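Local coordinates for protein putative nucleotide-diphospho-sugar transferase (PDB 3CGX) that probably transfers a sugar from a nucleotide-diphospho-sugar donor, as a GT-A-type protein, though its substrates are not established, at residues 65-68 / 69-72; 87-90 / 91-95; 216-219 / 220-224. One frame throughout, in Å; residues are numbered along the deposited sequence. Where two conformers were deposited one is given.

Contact 1. Residues 65-68 / 69-72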
loop_
_atom_site.group_PDB
_atom_site.type_symbol
_atom_site.label_atom_id
_atom_site.label_comp_id
_atom_site.label_asym_id
_atom_site.label_seq_id
_atom_site.Cartn_x
_atom_site.Cartn_y
_atom_site.Cartn_z
ATOM N N LEU A 65 -2.151 -19.782 -4.811
ATOM C CA LEU A 65 -2.298 -18.556 -4.058
ATOM C C LEU A 65 -3.699 -18.265 -3.502
ATOM O O LEU A 65 -3.787 -17.773 -2.381
ATOM C CB LEU A 65 -1.782 -17.338 -4.840
ATOM C CG LEU A 65 -0.253 -17.201 -4.838
ATOM C CD1 LEU A 65 0.074 -16.007 -5.741
ATOM C CD2 LEU A 65 0.438 -17.046 -3.415
ATOM N N PRO A 66 -4.763 -18.508 -4.278
ATOM C CA PRO A 66 -6.093 -18.157 -3.742
ATOM C C PRO A 66 -6.406 -18.772 -2.359
ATOM O O PRO A 66 -6.808 -18.071 -1.415
ATOM C CB PRO A 66 -7.051 -18.599 -4.845
ATOM C CG PRO A 66 -6.248 -18.525 -6.075
ATOM C CD PRO A 66 -4.834 -18.906 -5.686
ATOM N N GLU A 67 -6.171 -20.049 -2.201
ATOM C CA GLU A 67 -6.454 -20.688 -0.921
ATOM C C GLU A 67 -5.376 -20.323 0.113
ATOM O O GLU A 67 -5.629 -20.312 1.334
ATOM C CB GLU A 67 -6.608 -22.206 -1.093
ATOM C CG GLU A 67 -7.848 -22.611 -1.836
ATOM C CD GLU A 67 -9.139 -22.203 -1.133
ATOM O OE1 GLU A 67 -9.165 -22.194 0.115
ATOM O OE2 GLU A 67 -10.123 -21.878 -1.845
ATOM N N LYS A 68 -4.188 -19.986 -0.356
ATOM C CA LYS A 68 -3.101 -19.565 0.572
ATOM C C LYS A 68 -3.498 -18.234 1.229
ATOM O O LYS A 68 -3.398 -18.028 2.442
ATOM C CB LYS A 68 -1.750 -19.435 -0.135
ATOM C CG LYS A 68 -0.996 -20.693 -0.229
ATOM C CD LYS A 68 0.324 -20.495 -0.976
ATOM C CE LYS A 68 1.312 -19.800 -0.075
ATOM N NZ LYS A 68 2.714 -19.960 -0.539
ATOM N N PHE A 69 -4.066 -17.361 0.408
ATOM C CA PHE A 69 -4.571 -16.073 0.879
ATOM C C PHE A 69 -5.750 -16.215 1.834
ATOM O O PHE A 69 -5.810 -15.524 2.849
ATOM C CB PHE A 69 -4.904 -15.116 -0.280
ATOM C CG PHE A 69 -3.718 -14.269 -0.690
ATOM C CD1 PHE A 69 -3.347 -13.164 0.093
ATOM C CD2 PHE A 69 -2.933 -14.625 -1.765
ATOM C CE1 PHE A 69 -2.217 -12.403 -0.234
ATOM C CE2 PHE A 69 -1.787 -13.874 -2.096
ATOM C CZ PHE A 69 -1.437 -12.757 -1.326
ATOM N N LYS A 70 -6.677 -17.105 1.500
ATOM C CA LYS A 70 -7.845 -17.345 2.372
ATOM C C LYS A 70 -7.381 -17.907 3.721
ATOM O O LYS A 70 -7.862 -17.499 4.793
ATOM C CB LYS A 70 -8.906 -18.262 1.700
ATOM C CG LYS A 70 -9.389 -17.697 0.385
ATOM C CD LYS A 70 -10.688 -18.243 -0.199
ATOM C CE LYS A 70 -11.122 -19.603 0.244
ATOM N NZ LYS A 70 -12.092 -20.176 -0.797
ATOM N N ALA A 71 -6.443 -18.846 3.682
ATOM C CA ALA A 71 -5.950 -19.473 4.907
ATOM C C ALA A 71 -5.193 -18.485 5.786
ATOM O O ALA A 71 -5.142 -18.626 6.999
ATOM C CB ALA A 71 -5.087 -20.723 4.592
ATOM N N TRP A 72 -4.615 -17.479 5.161
ATOM C CA TRP A 72 -3.800 -16.489 5.885
ATOM C C TRP A 72 -4.658 -15.353 6.471
ATOM O O TRP A 72 -4.712 -15.172 7.689
ATOM C CB TRP A 72 -2.706 -15.916 4.977
ATOM C CG TRP A 72 -1.954 -14.727 5.562
ATOM C CD1 TRP A 72 -1.721 -14.477 6.875
ATOM C CD2 TRP A 72 -1.343 -13.663 4.838
ATOM N NE1 TRP A 72 -1.013 -13.305 7.030
ATOM C CE2 TRP A 72 -0.761 -12.784 5.794
ATOM C CE3 TRP A 72 -1.246 -13.349 3.483
ATOM C CZ2 TRP A 72 -0.089 -11.635 5.432
ATOM C CZ3 TRP A 72 -0.587 -12.196 3.112
ATOM C CH2 TRP A 72 -0.014 -11.348 4.083
HETATM O O HOH W 1 -11.906 -22.486 0.919
#
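L65 and F69, one turn apart on helix 65-73, lie side by side and point the same way, so that L65 CD2 rests 4.1 Å from F69 CE2. This is the close-packed side of the helix. The ring of F69 also brings its edge to the backbone: F69 CD2 is 3.3 Å from the carbonyl O of L65, near the ring plane, while the same oxygen accepts the N-H of F69 (N to O 2.8 Å). Both side chains are buried against strand 53-58 and the loop at Y13; the F69 ring stacks on Y58 and meets Y13 edge-to-face, and W72, whose NE1 is bonded to Q41, also meets Y13.

The other side is polar and looser. E67 and K70, on the solvent side, form an i to i+3 salt bridge, K70 NZ reaching E67 OE2 at 2.8 Å from the syn side, 21° out of the carboxylate plane. The glutamate gets there by folding at chi2 (-62°), which brings its carboxylate over toward the next turn. A water bridges the pair, donating to E67 OE1 at 2.9 Å and accepting a weak bond from K70 NZ, so both carboxylate oxygens have a partner. One apolar face against the sheet and one charged face outward make an amphipathic helix, here the connecting helix of the beta-alpha-beta unit 53-58, 65-73, 78-81, consistent with the Rossmann-like GT-A fold.

Contact 2. Residues 87-90 / 91-95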
loop_
_atom_site.group_PDB
_atom_site.type_symbol
_atom_site.label_atom_id
_atom_site.label_comp_id
_atom_site.label_asym_id
_atom_site.label_seq_id
_atom_site.Cartn_x
_atom_site.Cartn_y
_atom_site.Cartn_z
ATOM N N LEU A 87 3.765 -2.599 -12.979
ATOM C CA LEU A 87 2.981 -2.075 -11.842
ATOM C C LEU A 87 1.939 -1.082 -12.327
ATOM O O LEU A 87 0.824 -1.050 -11.824
ATOM C CB LEU A 87 3.869 -1.470 -10.767
ATOM C CG LEU A 87 3.145 -1.021 -9.485
ATOM C CD1 LEU A 87 2.420 -2.161 -8.767
ATOM C CD2 LEU A 87 4.128 -0.371 -8.524
ATOM N N GLY A 88 2.255 -0.341 -13.385
ATOM C CA GLY A 88 1.311 0.629 -13.896
ATOM C C GLY A 88 0.114 -0.061 -14.527
ATOM O O GLY A 88 -1.021 0.327 -14.280
ATOM N N GLU A 89 0.354 -1.083 -15.353
ATOM C CA GLU A 89 -0.755 -1.873 -15.926
ATOM C C GLU A 89 -1.602 -2.547 -14.833
ATOM O O GLU A 89 -2.831 -2.577 -14.910
ATOM C CB GLU A 89 -0.266 -2.923 -16.955
ATOM C CG GLU A 89 0.298 -2.269 -18.242
ATOM C CD GLU A 89 -0.636 -1.184 -18.822
ATOM O OE1 GLU A 89 -1.663 -1.547 -19.440
ATOM O OE2 GLU A 89 -0.338 0.036 -18.655
ATOM N N ARG A 90 -0.932 -3.054 -13.812
ATOM C CA ARG A 90 -1.626 -3.740 -12.690
ATOM C C ARG A 90 -2.547 -2.766 -11.957
ATOM O O ARG A 90 -3.688 -3.091 -11.653
ATOM C CB ARG A 90 -0.606 -4.393 -11.747
ATOM C CG ARG A 90 0.063 -5.577 -12.407
ATOM C CD ARG A 90 1.260 -6.119 -11.689
ATOM N NE ARG A 90 1.709 -7.302 -12.440
ATOM C CZ ARG A 90 2.676 -8.126 -12.054
ATOM N NH1 ARG A 90 3.298 -7.933 -10.917
ATOM N NH2 ARG A 90 3.027 -9.152 -12.816
HETATM N N MSE A 91 -2.065 -1.547 -11.717
HETATM C CA MSE A 91 -2.872 -0.530 -11.040
HETATM C C MSE A 91 -4.023 -0.044 -11.907
HETATM O O MSE A 91 -5.158 0.079 -11.455
HETATM C CB MSE A 91 -2.010 0.657 -10.616
HETATM C CG MSE A 91 -1.055 0.285 -9.509
HETATM SE SE MSE A 91 -0.063 1.742 -8.616
HETATM C CE MSE A 91 1.114 2.251 -10.089
ATOM N N LYS A 92 -3.719 0.263 -13.157
ATOM C CA LYS A 92 -4.749 0.683 -14.115
ATOM C C LYS A 92 -5.876 -0.335 -14.219
ATOM O O LYS A 92 -7.072 0.008 -14.142
ATOM C CB LYS A 92 -4.142 0.867 -15.518
ATOM C CG LYS A 92 -5.092 1.506 -16.481
ATOM C CD LYS A 92 -4.616 1.328 -17.897
ATOM C CE LYS A 92 -3.256 1.917 -18.137
ATOM N NZ LYS A 92 -2.908 1.800 -19.639
ATOM N N HIS A 93 -5.497 -1.607 -14.352
ATOM C CA HIS A 93 -6.497 -2.673 -14.475
ATOM C C HIS A 93 -7.372 -2.848 -13.213
ATOM O O HIS A 93 -8.602 -3.012 -13.292
ATOM C CB HIS A 93 -5.829 -3.984 -14.868
ATOM C CG HIS A 93 -5.202 -3.941 -16.228
ATOM N ND1 HIS A 93 -4.136 -4.744 -16.596
ATOM C CD2 HIS A 93 -5.455 -3.138 -17.297
ATOM C CE1 HIS A 93 -3.794 -4.470 -17.846
ATOM N NE2 HIS A 93 -4.567 -3.489 -18.288
ATOM N N ALA A 94 -6.754 -2.739 -12.048
ATOM C CA ALA A 94 -7.489 -2.924 -10.788
ATOM C C ALA A 94 -8.492 -1.754 -10.581
ATOM O O ALA A 94 -9.663 -1.939 -10.236
ATOM C CB ALA A 94 -6.514 -3.055 -9.611
HETATM N N MSE A 95 -8.036 -0.544 -10.845
HETATM C CA MSE A 95 -8.911 0.616 -10.697
HETATM C C MSE A 95 -10.048 0.614 -11.738
HETATM O O MSE A 95 -11.228 0.880 -11.436
HETATM C CB MSE A 95 -8.079 1.885 -10.837
HETATM C CG MSE A 95 -7.016 2.016 -9.774
HETATM SE SE MSE A 95 -6.364 3.874 -9.497
HETATM C CE MSE A 95 -7.940 4.385 -8.497
#
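E89 faces two partners on the next turn of helix 87-100, K92 at i+3 and H93 at i+4, in an amphipathic helix packed on the central sheet of what is probably a GT-A-type fold. E89 and K92 run side by side and point the same way, ending in a salt bridge whose hydrogen bond, K92 NZ to E89 OE2 at 3.3 Å, is weak. The main partner of K92 is D159, outside the two segments, whose carboxylate lies close to that of E89; the shared lysine would probably ease their repulsion.

The ring of H93 instead slants across E89, almost perpendicular to the carboxylate, with 88° between the planes. H93 NE2 comes 3.7 Å from E89 OE1, while ND1 is taken by the carbonyl of Q83, which helps fix the turn of the ring.

On another flank exposed L87 meets buried M91, a selenomethionine, and the two cross obliquely. The M91 chain bends at chi3 (-69°), and this swings its methyl CE back to 3.9 Å from L87 CG. M91 then reaches F10 and L108 of the sheet, F158 and W163.

Beneath the side chains, the backbone bonds are regular, K92 N meeting G88 O at 2.9 Å. The carbonyl of E89 does two things: its O accepts the N-H of H93, and it also lies over one face of the imidazole, 2.9 Å above the ring plane, nearer its margin than its centre.

Contact 3. Residues 216-219 / 220-224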
loop_
_atom_site.group_PDB
_atom_site.type_symbol
_atom_site.label_atom_id
_atom_site.label_comp_id
_atom_site.label_asym_id
_atom_site.label_seq_id
_atom_site.Cartn_x
_atom_site.Cartn_y
_atom_site.Cartn_z
ATOM N N TYR A 216 4.567 -3.908 15.809
ATOM C CA TYR A 216 5.412 -3.269 16.822
ATOM C C TYR A 216 5.850 -4.284 17.884
ATOM O O TYR A 216 7.017 -4.221 18.397
ATOM C CB TYR A 216 4.739 -2.034 17.448
ATOM C CG TYR A 216 5.690 -1.251 18.338
ATOM C CD1 TYR A 216 5.835 -1.591 19.657
ATOM C CD2 TYR A 216 6.451 -0.173 17.849
ATOM C CE1 TYR A 216 6.682 -0.918 20.473
ATOM C CE2 TYR A 216 7.306 0.510 18.685
ATOM C CZ TYR A 216 7.414 0.127 19.982
ATOM O OH TYR A 216 8.257 0.792 20.843
ATOM N N ALA A 217 4.964 -5.213 18.245
ATOM C CA ALA A 217 5.367 -6.285 19.185
ATOM C C ALA A 217 6.597 -7.054 18.659
ATOM O O ALA A 217 7.515 -7.415 19.428
ATOM C CB ALA A 217 4.193 -7.282 19.487
ATOM N N LEU A 218 6.597 -7.393 17.380
ATOM C CA LEU A 218 7.738 -7.998 16.729
ATOM C C LEU A 218 9.005 -7.167 16.774
ATOM O O LEU A 218 10.070 -7.663 16.932
ATOM C CB LEU A 218 7.439 -8.226 15.277
ATOM C CG LEU A 218 7.294 -9.615 14.797
ATOM C CD1 LEU A 218 8.506 -10.449 15.147
ATOM C CD2 LEU A 218 6.105 -10.044 15.515
ATOM N N LEU A 219 8.856 -5.891 16.560
ATOM C CA LEU A 219 9.994 -4.956 16.595
ATOM C C LEU A 219 10.616 -4.910 17.981
ATOM O O LEU A 219 11.826 -4.927 18.121
ATOM C CB LEU A 219 9.602 -3.540 16.151
ATOM C CG LEU A 219 8.978 -3.350 14.752
ATOM C CD1 LEU A 219 8.528 -1.895 14.508
ATOM C CD2 LEU A 219 9.921 -3.782 13.675
ATOM N N ARG A 220 9.761 -4.869 19.005
ATOM C CA ARG A 220 10.188 -4.825 20.407
ATOM C C ARG A 220 10.987 -6.096 20.751
ATOM O O ARG A 220 12.038 -6.051 21.430
ATOM C CB ARG A 220 8.925 -4.616 21.284
ATOM C CG ARG A 220 9.157 -4.183 22.652
ATOM C CD ARG A 220 7.803 -3.808 23.197
ATOM N NE ARG A 220 6.927 -4.978 23.214
ATOM C CZ ARG A 220 5.617 -4.962 22.961
ATOM N NH1 ARG A 220 5.004 -3.828 22.630
ATOM N NH2 ARG A 220 4.926 -6.099 23.017
ATOM N N GLU A 221 10.507 -7.235 20.259
ATOM C CA GLU A 221 11.222 -8.512 20.428
ATOM C C GLU A 221 12.590 -8.447 19.795
ATOM O O GLU A 221 13.527 -9.088 20.268
ATOM C CB GLU A 221 10.510 -9.702 19.768
ATOM C CG GLU A 221 9.291 -10.180 20.426
ATOM C CD GLU A 221 8.642 -11.339 19.657
ATOM O OE1 GLU A 221 9.324 -12.014 18.825
ATOM O OE2 GLU A 221 7.437 -11.559 19.908
ATOM N N ASN A 222 12.674 -7.675 18.713
ATOM C CA ASN A 222 13.915 -7.538 17.942
ATOM C C ASN A 222 14.689 -6.274 18.301
ATOM O O ASN A 222 15.579 -5.823 17.558
ATOM C CB ASN A 222 13.602 -7.665 16.433
ATOM C CG ASN A 222 13.369 -9.109 16.028
ATOM O OD1 ASN A 222 14.317 -9.851 15.854
ATOM N ND2 ASN A 222 12.085 -9.526 15.948
ATOM N N ASP A 223 14.422 -5.770 19.507
ATOM C CA ASP A 223 15.042 -4.520 19.971
ATOM C C ASP A 223 16.572 -4.496 19.810
ATOM O O ASP A 223 17.156 -3.552 19.227
ATOM C CB ASP A 223 14.647 -4.228 21.422
ATOM C CG ASP A 223 15.231 -2.901 21.918
ATOM O OD1 ASP A 223 14.583 -1.851 21.691
ATOM O OD2 ASP A 223 16.375 -2.911 22.388
ATOM N N ALA A 224 17.228 -5.550 20.293
ATOM C CA ALA A 224 18.670 -5.630 20.321
ATOM C C ALA A 224 19.280 -5.663 18.933
ATOM O O ALA A 224 20.450 -5.331 18.756
ATOM C CB ALA A 224 19.140 -6.875 21.127
HETATM O O HOH W 2 7.118 -8.030 22.219
#
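R220 reaches back to the edge of the Y216 ring and lays its guanidinium against A217 near the C-terminal end of helix 214-221, where N222 leaves helical geometry before the short helix 223-226: a break between two consecutive helices on the surface. The backbone bonds are regular up to this end. R220 N donates to Y216 O at 2.9 Å, and E221 N to A217 O.

At N222 the pattern changes. The carbonyl of L218 receives two N-H groups from this residue: a straight bond from the side-chain amide, N222 ND2 to L218 O at 2.9 Å with an N-H...O angle of 163°, and a weak one from the backbone N. The oxygen lies almost in the amide plane, only 9° out of it, while the donor is tilted from the carbonyl plane. With CG beside its own backbone N, the asparagine turns its amide back over the last turn. Its other end is satisfied too, OD1 accepting from K31 of helix 29-47. The backbone N of N222 is shared, giving a second weak bond to L219 O. D223 N turns to R220 O, and D223 OD1 is held by Y202 of helix 195-204, against which L219 also packs.

The guanidinium of R220 is placed by a bend at chi3. R220 NH1 approaches the edge of the Y216 ring in the ring plane, 3.8 Å from Y216 CD1, with the two planes 61° apart, and A217 CA lies over one of its faces. A217 O, already the acceptor of E221 N, takes a further bond from a water. That water oxygen lies 2.9 Å from A217 O and accepts a weak bond from R220 NH2 at 3.0 Å.

The three contacts follow one another along the chain and none touches another. Contacts 1 and 2 lie on two helices of the nucleotide-sugar-transferase-like core, flanking strand 78-81 in sequence; their centres are 22 Å apart and their nearest atoms about 10 Å. Contact 3 belongs to the C-terminal helices, with its centre 27 Å from that of contact 1 and 35 Å from that of contact 2, on the opposite side of the chain's centre from the latter. Helix 29-47 touches both contact 1 and contact 3: Q41 meets W72 of contact 1, while L35 and K31 meet contact 3. None of the three is identified as part of a catalytic or substrate site.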